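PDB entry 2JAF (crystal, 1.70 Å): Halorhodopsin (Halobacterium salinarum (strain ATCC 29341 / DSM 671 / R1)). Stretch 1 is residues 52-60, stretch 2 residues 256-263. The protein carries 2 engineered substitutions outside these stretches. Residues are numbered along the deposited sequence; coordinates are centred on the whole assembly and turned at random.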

# COMPACT_ATOMS: atom_id res chain seq x y z
N ARG A 52 -24.92 -5.26 16.53
CA ARG A 52 -25.06 -5.73 17.91
C ARG A 52 -25.26 -7.23 18.02
O ARG A 52 -24.64 -7.88 18.86
N THR A 53 -26.13 -7.79 17.18
CA THR A 53 -26.39 -9.22 17.22
C THR A 53 -26.04 -9.95 15.93
O THR A 53 -26.80 -10.82 15.47
N ILE A 54 -24.90 -9.61 15.34
CA ILE A 54 -24.44 -10.25 14.11
C ILE A 54 -23.64 -11.50 14.45
O ILE A 54 -22.63 -11.43 15.15
N ARG A 55 -24.09 -12.65 13.96
CA ARG A 55 -23.41 -13.91 14.22
C ARG A 55 -21.99 -13.90 13.67
O ARG A 55 -21.72 -13.28 12.65
N PRO A 56 -21.07 -14.60 14.35
CA PRO A 56 -19.67 -14.68 13.94
C PRO A 56 -19.49 -15.37 12.59
O PRO A 56 -20.39 -16.05 12.10
N GLY A 57 -18.32 -15.18 11.98
CA GLY A 57 -18.05 -15.78 10.69
C GLY A 57 -18.12 -14.77 9.56
O GLY A 57 -17.62 -13.65 9.69
N ARG A 58 -18.75 -15.16 8.45
CA ARG A 58 -18.88 -14.29 7.29
C ARG A 58 -19.59 -12.96 7.61
O ARG A 58 -19.09 -11.89 7.26
N PRO A 59 -20.76 -13.03 8.27
CA PRO A 59 -21.52 -11.82 8.62
C PRO A 59 -20.71 -10.78 9.39
O PRO A 59 -20.54 -9.65 8.93
N ARG A 60 -20.21 -11.17 10.56
CA ARG A 60 -19.43 -10.29 11.41
C ARG A 60 -18.23 -9.71 10.66
O ARG A 60 -17.84 -8.57 10.88
N ASN A 256 -29.97 -11.61 6.50
CA ASN A 256 -29.68 -12.80 5.70
C ASN A 256 -28.39 -13.49 6.15
O ASN A 256 -27.62 -13.99 5.33
N GLU A 257 -28.18 -13.53 7.46
CA GLU A 257 -27.00 -14.16 8.04
C GLU A 257 -26.77 -15.60 7.57
O GLU A 257 -25.64 -15.99 7.30
N ARG A 258 -27.85 -16.38 7.47
CA ARG A 258 -27.73 -17.77 7.02
C ARG A 258 -27.07 -17.87 5.66
O ARG A 258 -26.10 -18.61 5.48
N THR A 259 -27.59 -17.12 4.69
CA THR A 259 -27.07 -17.14 3.33
C THR A 259 -25.59 -16.76 3.24
O THR A 259 -24.83 -17.40 2.51
N VAL A 260 -25.19 -15.73 3.97
CA VAL A 260 -23.79 -15.30 3.94
C VAL A 260 -22.88 -16.20 4.75
O VAL A 260 -21.72 -16.42 4.38
N ALA A 261 -23.40 -16.74 5.85
CA ALA A 261 -22.62 -17.62 6.71
C ALA A 261 -22.33 -18.96 6.03
O ALA A 261 -21.25 -19.53 6.21
N VAL A 262 -23.29 -19.45 5.26
CA VAL A 262 -23.14 -20.73 4.56
C VAL A 262 -22.20 -20.64 3.36
O VAL A 262 -22.16 -21.55 2.53
N ALA A 263 -21.44 -19.55 3.28
CA ALA A 263 -20.50 -19.36 2.18
C ALA A 263 -19.17 -20.04 2.48
O ALA A 263 -18.44 -19.63 3.38

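What holds the hydrophobic part of this contact together? P59, near the start of the first stretch's helix, points toward the short helix of the second stretch, and its ring, puckered C-gamma exo, meets V260, whose own CA-to-CB bond points back toward the first stretch. With V260 in the m rotamer, its CG2 lies 3.3 Å from CG of P59, a tight apolar contact between two buried residues. One residue on, A261 adds a looser touch: its CB is 4.1 Å from CD of P59, although its CA-to-CB bond runs sideways. The ring also borders the aliphatic part of E257, with CB of P59 4.2 Å from CG of E257. The proline thus rests against residues from successive turns of the helix. Beside it, CA of R58 is 5.0 Å from CA of A261.

Where does the polar link lie? It is made by E257, the residue with the most surface covered by the opposing stretch. Its CA-to-CB bond points toward the first stretch, and the side chain is m, t, extended enough at chi2 to carry the carboxylate to the backbone there. The backbone N of R55 donates a weak hydrogen bond to OE1 of E257, 3.3 Å long with an angle of 156° at the hydrogen. The same carboxylate oxygen is 3.3 Å from O of T53, but these are two acceptors and no hydrogen bond joins them. I54, m at both chi angles, starts out sideways and brings its end closer, so that its CD1 packs 3.3 Å from OE1 of E257; the carboxylate therefore has an apolar neighbour as well as a backbone donor.

How does R55 pack if its guanidinium forms no salt bridge with E257? It points toward the helix and turns at chi1 (p) and chi3 (m), with chi2 t and chi4 near 180°. The aliphatic section covers E257, CD of R55 lying 3.5 Å from CB of E257, and the guanidinium continues along the helix. The methyl of A261 sits over one face of that group, with CB of A261 3.7 Å from CZ of R55. The CA-to-CB bond of R258 points away, and CA of R258 is 4.3 Å from NH1 of R55.

What does R58 add? It also points toward the helix, but with m at chi1, chi2 and chi3 it folds into a compact curl over the helix's last residues. Its CG presses to 3.0 Å from O of V260, a very close approach of carbon to carbonyl, and that oxygen lies at the edge of the guanidinium, near its plane. Farther out, NE of R58 is 3.8 Å from CB of A263, which points back toward it, while NH2 of R58 is hydrogen-bonded elsewhere in the structure.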

# COMPACT_ATOMS: atom_id res chain seq x y z
CB ARG A 52 -26.22 -5.00 18.60
CG ARG A 52 -27.57 -5.19 17.92
CD ARG A 52 -28.65 -4.39 18.63
NE ARG A 52 -29.94 -4.52 17.96
CZ ARG A 52 -31.07 -3.95 18.39
NH1 ARG A 52 -31.07 -3.22 19.50
NH2 ARG A 52 -32.19 -4.13 17.71
CB THR A 53 -27.87 -9.50 17.57
OG1 THR A 53 -28.72 -8.85 16.62
CG2 THR A 53 -28.19 -8.99 18.96
CB ILE A 54 -23.57 -9.30 13.27
CG1 ILE A 54 -24.43 -8.18 12.69
CG2 ILE A 54 -22.88 -10.07 12.14
CD1 ILE A 54 -25.54 -8.67 11.78
CB ARG A 55 -24.20 -15.07 13.60
CG ARG A 55 -24.41 -14.94 12.10
CD ARG A 55 -25.12 -16.16 11.55
NE ARG A 55 -24.34 -17.38 11.74
CZ ARG A 55 -24.75 -18.60 11.39
NH1 ARG A 55 -25.94 -18.77 10.84
NH2 ARG A 55 -23.96 -19.64 11.59
CB PRO A 56 -19.02 -15.45 15.08
CG PRO A 56 -20.12 -16.35 15.55
CD PRO A 56 -21.30 -15.41 15.56
CB ARG A 58 -19.66 -15.02 6.19
CG ARG A 58 -19.06 -16.35 5.76
CD ARG A 58 -17.75 -16.15 5.03
NE ARG A 58 -17.94 -15.44 3.76
CZ ARG A 58 -16.96 -15.18 2.90
NH1 ARG A 58 -15.72 -15.58 3.16
NH2 ARG A 58 -17.22 -14.53 1.77
CB PRO A 59 -22.67 -12.38 9.46
CG PRO A 59 -22.89 -13.73 8.87
CD PRO A 59 -21.48 -14.24 8.70
CB ARG A 60 -18.95 -11.05 12.64
CG ARG A 60 -18.18 -10.21 13.64
CD ARG A 60 -17.60 -11.09 14.74
NE ARG A 60 -16.86 -10.32 15.73
CZ ARG A 60 -17.42 -9.44 16.56
NH1 ARG A 60 -18.73 -9.22 16.51
NH2 ARG A 60 -16.67 -8.78 17.43
CB ASN A 256 -29.58 -12.40 4.22
CG ASN A 256 -30.88 -11.82 3.69
OD1 ASN A 256 -31.79 -12.56 3.31
ND2 ASN A 256 -30.98 -10.50 3.67
CB GLU A 257 -27.09 -14.12 9.56
CG GLU A 257 -26.76 -12.76 10.17
CD GLU A 257 -27.20 -12.65 11.62
OE1 GLU A 257 -26.80 -11.67 12.28
OE2 GLU A 257 -27.94 -13.54 12.08
CB ARG A 258 -29.11 -18.43 6.93
CG ARG A 258 -29.78 -18.76 8.25
CD ARG A 258 -31.01 -19.61 8.00
NE ARG A 258 -31.71 -19.97 9.23
CZ ARG A 258 -32.34 -19.10 10.02
NH1 ARG A 258 -32.36 -17.81 9.70
NH2 ARG A 258 -32.95 -19.52 11.12
CB THR A 259 -27.89 -16.20 2.42
OG1 THR A 259 -29.27 -16.58 2.47
CG2 THR A 259 -27.40 -16.29 0.98
CB VAL A 260 -23.64 -13.85 4.45
CG1 VAL A 260 -24.38 -12.89 3.52
CG2 VAL A 260 -24.19 -13.73 5.85
CB ALA A 261 -23.35 -17.85 8.03
CB VAL A 262 -24.50 -21.27 4.08
CG1 VAL A 262 -25.41 -21.54 5.27
CG2 VAL A 262 -25.14 -20.28 3.13
CB ALA A 263 -20.29 -17.87 1.93